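Local coordinates for putative aminooxidase (Propionibacterium acnes, PDB 2BA9), which isomerises polyunsaturated fatty acids, producing conjugated linoleic acid, and carries flavin-adenine dinucleotide as its bound cofactor, at residues 34-39 / 219-224. Sequence-based numbering, arbitrary orientation.
Sequences TILERT and PAERNV. With FAD (flavin-adenine dinucleotide), chain D.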
loop_
_atom_site.group_PDB
_atom_site.type_symbol
_atom_site.label_atom_id
_atom_site.label_comp_id
_atom_site.label_asym_id
_atom_site.label_seq_id
_atom_site.Cartn_x
_atom_site.Cartn_y
_atom_site.Cartn_z
ATOM N N THR A 34 4.561 -7.570 22.270
ATOM C CA THR A 34 5.812 -6.894 21.951
ATOM C C THR A 34 5.864 -6.721 20.442
ATOM O O THR A 34 5.620 -7.683 19.704
ATOM C CB THR A 34 7.048 -7.725 22.409
ATOM O OG1 THR A 34 7.037 -7.850 23.838
ATOM C CG2 THR A 34 8.364 -7.060 21.992
ATOM N N ILE A 35 6.150 -5.498 19.991
ATOM C CA ILE A 35 6.329 -5.217 18.572
ATOM C C ILE A 35 7.813 -5.115 18.231
ATOM O O ILE A 35 8.552 -4.333 18.836
ATOM C CB ILE A 35 5.636 -3.918 18.126
ATOM C CG1 ILE A 35 4.141 -3.933 18.455
ATOM C CG2 ILE A 35 5.819 -3.723 16.611
ATOM C CD1 ILE A 35 3.512 -2.514 18.524
ATOM N N LEU A 36 8.247 -5.892 17.246
ATOM C CA LEU A 36 9.665 -5.948 16.873
ATOM C C LEU A 36 9.912 -5.337 15.485
ATOM O O LEU A 36 9.437 -5.862 14.467
ATOM C CB LEU A 36 10.167 -7.391 16.915
ATOM C CG LEU A 36 10.025 -8.128 18.238
ATOM C CD1 LEU A 36 10.340 -9.601 18.045
ATOM C CD2 LEU A 36 10.919 -7.512 19.297
ATOM N N GLU A 37 10.668 -4.232 15.471
ATOM C CA GLU A 37 10.955 -3.452 14.267
ATOM C C GLU A 37 12.432 -3.487 13.933
ATOM O O GLU A 37 13.276 -3.234 14.795
ATOM C CB GLU A 37 10.526 -1.999 14.468
ATOM C CG GLU A 37 10.978 -1.030 13.401
ATOM C CD GLU A 37 10.496 -1.365 11.994
ATOM O OE1 GLU A 37 9.317 -1.729 11.796
ATOM O OE2 GLU A 37 11.305 -1.214 11.063
ATOM N N ARG A 38 12.724 -3.761 12.664
ATOM C CA ARG A 38 14.086 -3.924 12.153
ATOM C C ARG A 38 14.849 -2.593 12.126
ATOM O O ARG A 38 16.009 -2.531 12.517
ATOM C CB ARG A 38 14.035 -4.547 10.743
ATOM C CG ARG A 38 15.393 -4.915 10.140
ATOM C CD ARG A 38 15.280 -5.700 8.806
ATOM N NE ARG A 38 16.529 -5.570 8.037
ATOM C CZ ARG A 38 16.648 -5.642 6.701
ATOM N NH1 ARG A 38 15.587 -5.890 5.929
ATOM N NH2 ARG A 38 17.848 -5.469 6.128
ATOM N N THR A 39 14.189 -1.525 11.684
ATOM C CA THR A 39 14.839 -0.222 11.539
ATOM C C THR A 39 14.783 0.566 12.849
ATOM O O THR A 39 14.317 0.052 13.878
ATOM C CB THR A 39 14.166 0.632 10.444
ATOM O OG1 THR A 39 12.917 1.136 10.938
ATOM C CG2 THR A 39 13.944 -0.180 9.150
ATOM N N PRO A 219 5.295 0.443 23.238
ATOM C CA PRO A 219 5.851 0.951 21.993
ATOM C C PRO A 219 6.842 -0.020 21.331
ATOM O O PRO A 219 7.419 -0.911 21.984
ATOM C CB PRO A 219 6.547 2.238 22.437
ATOM C CG PRO A 219 5.773 2.675 23.627
ATOM C CD PRO A 219 5.443 1.420 24.336
ATOM N N ALA A 220 7.025 0.133 20.026
ATOM C CA ALA A 220 7.872 -0.794 19.289
ATOM C C ALA A 220 9.292 -0.838 19.851
ATOM O O ALA A 220 9.854 0.186 20.247
ATOM C CB ALA A 220 7.907 -0.444 17.810
ATOM N N GLU A 221 9.840 -2.049 19.900
ATOM C CA GLU A 221 11.273 -2.276 20.076
ATOM C C GLU A 221 11.946 -2.092 18.710
ATOM O O GLU A 221 11.568 -2.750 17.753
ATOM C CB GLU A 221 11.507 -3.695 20.577
ATOM C CG GLU A 221 10.788 -4.002 21.885
ATOM C CD GLU A 221 11.551 -3.560 23.130
ATOM O OE1 GLU A 221 12.393 -2.644 23.061
ATOM O OE2 GLU A 221 11.292 -4.148 24.205
ATOM N N ARG A 222 12.926 -1.196 18.615
ATOM C CA ARG A 222 13.533 -0.854 17.325
ATOM C C ARG A 222 14.880 -1.534 17.180
ATOM O O ARG A 222 15.348 -2.180 18.115
ATOM C CB ARG A 222 13.690 0.655 17.225
ATOM C CG ARG A 222 12.400 1.371 17.558
ATOM C CD ARG A 222 12.398 2.800 17.094
ATOM N NE ARG A 222 11.314 3.530 17.731
ATOM C CZ ARG A 222 11.018 4.800 17.496
ATOM N NH1 ARG A 222 11.751 5.515 16.655
ATOM N NH2 ARG A 222 10.000 5.367 18.134
ATOM N N ASN A 223 15.495 -1.391 16.009
ATOM C CA ASN A 223 16.831 -1.927 15.754
ATOM C C ASN A 223 16.988 -3.408 16.110
ATOM O O ASN A 223 18.075 -3.857 16.491
ATOM C CB ASN A 223 17.872 -1.078 16.488
ATOM C CG ASN A 223 17.786 0.366 16.091
ATOM O OD1 ASN A 223 18.160 0.725 14.976
ATOM N ND2 ASN A 223 17.241 1.198 16.973
ATOM N N VAL A 224 15.895 -4.156 15.967
ATOM C CA VAL A 224 15.880 -5.573 16.284
ATOM C C VAL A 224 16.142 -6.401 15.028
ATOM O O VAL A 224 15.298 -6.489 14.134
ATOM C CB VAL A 224 14.555 -5.981 16.956
ATOM C CG1 VAL A 224 14.514 -7.493 17.243
ATOM C CG2 VAL A 224 14.358 -5.182 18.254
HETATM P PA FAD D . 5.035 -1.416 5.815
HETATM O O1A FAD D . 4.457 -0.032 5.767
HETATM O O2A FAD D . 5.991 -1.793 4.702
HETATM O O5B FAD D . 5.851 -1.579 7.183
HETATM C C5B FAD D . 6.429 -2.836 7.449
HETATM C C4B FAD D . 7.348 -2.741 8.648
HETATM O O4B FAD D . 7.883 -4.022 8.914
HETATM C C3B FAD D . 8.503 -1.768 8.408
HETATM O O3B FAD D . 8.561 -0.824 9.453
HETATM C C2B FAD D . 9.716 -2.666 8.339
HETATM O O2B FAD D . 10.924 -2.005 8.720
HETATM C C1B FAD D . 9.257 -3.867 9.185
HETATM N N9A FAD D . 10.042 -5.066 8.841
HETATM C C8A FAD D . 10.230 -5.616 7.590
HETATM N N7A FAD D . 11.042 -6.704 7.708
HETATM C C5A FAD D . 11.372 -6.853 9.021
HETATM C C6A FAD D . 12.181 -7.775 9.716
HETATM N N6A FAD D . 12.489 -8.973 9.122
HETATM N N1A FAD D . 12.289 -7.661 11.098
HETATM C C2A FAD D . 11.671 -6.627 11.787
HETATM N N3A FAD D . 10.881 -5.722 11.089
HETATM C C4A FAD D . 10.749 -5.817 9.737
HETATM N N1 FAD D . -1.274 3.964 1.351
HETATM C C2 FAD D . -2.507 4.582 1.377
HETATM O O2 FAD D . -3.383 4.172 2.138
HETATM N N3 FAD D . -2.762 5.641 0.527
HETATM C C4 FAD D . -1.779 6.101 -0.324
HETATM O O4 FAD D . -2.035 7.066 -1.060
HETATM C C4X FAD D . -0.523 5.485 -0.341
HETATM N N5 FAD D . 0.480 5.903 -1.198
HETATM C C5X FAD D . 1.768 5.410 -1.108
HETATM C C6 FAD D . 2.790 5.951 -1.884
HETATM C C7 FAD D . 4.090 5.468 -1.754
HETATM C C7M FAD D . 5.171 6.087 -2.595
HETATM C C8 FAD D . 4.362 4.438 -0.857
HETATM C C8M FAD D . 5.743 3.882 -0.683
HETATM C C9 FAD D . 3.332 3.901 -0.090
HETATM C C9A FAD D . 2.024 4.370 -0.211
HETATM N N10 FAD D . 0.963 3.828 0.538
HETATM C C10 FAD D . -0.278 4.422 0.523
HETATM C "C1'" FAD D . 1.039 2.440 1.081
HETATM C "C2'" FAD D . 1.229 2.429 2.593
HETATM O "O2'" FAD D . 2.267 3.310 3.008
HETATM C "C3'" FAD D . 1.528 0.996 3.004
HETATM O "O3'" FAD D . 0.538 0.128 2.445
HETATM C "C4'" FAD D . 1.580 0.863 4.517
HETATM O "O4'" FAD D . 2.731 1.505 5.053
HETATM C "C5'" FAD D . 1.545 -0.617 4.872
HETATM O "O5'" FAD D . 1.895 -0.798 6.215
HETATM P P FAD D . 2.481 -2.225 6.713
HETATM O O1P FAD D . 2.845 -2.162 8.185
HETATM O O2P FAD D . 1.455 -3.265 6.423
HETATM O O3P FAD D . 3.830 -2.476 5.881
HETATM O O HOH W 1 6.584 -3.428 21.845
HETATM O O HOH W 2 18.291 -0.544 12.558
#
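Ile35 and Glu37 exchange backbone hydrogen bonds with the N and O of Glu221: Glu221 N gives to Ile35 O at 2.8 Å, and Glu37 N gives to Glu221 O at 2.9 Å. Leu36 and Glu221 thereby form one isolated bridge, parallel because residue numbers rise together across the register. Two further bonds carry the pairing past the strand end: Val224 N meets Glu37 O almost straight (168° at the hydrogen), and Asn223 N reaches Thr39 O at 2.8 Å, from above the carbonyl plane. Beside the Ile35-Glu221 bond, one water bridges Ile35 N and Pro219 O. Apolar contacts flank the backbones: Ile35 CG2 touches Ala220 CB, while Leu36 CD2 lies 4.1 Å from both Glu221 CB and Val224 CG1.

Glu37 thus has its backbone gripped by 219-224 while its carboxylate serves the cofactor. Its chi1 (170°) puts CG anti to the backbone N, and the bend at chi2 turns CD. Glu37 OE1 accepts from FAD O3B at 2.6 Å and Glu37 OE2 from FAD O2B at 2.5 Å. Thr39 OG1 and Thr39 N approach OE2 from opposite faces of its plane, which helps fix the group's rotation; Ala14 N also binds OE1. An acidic residue just beyond the second parallel strand, holding both adenosine-ribose hydroxyls beside a GxGxxG-type turn, is characteristic of FAD-binding Rossmann folds, as in the flavin amine oxidoreductase family.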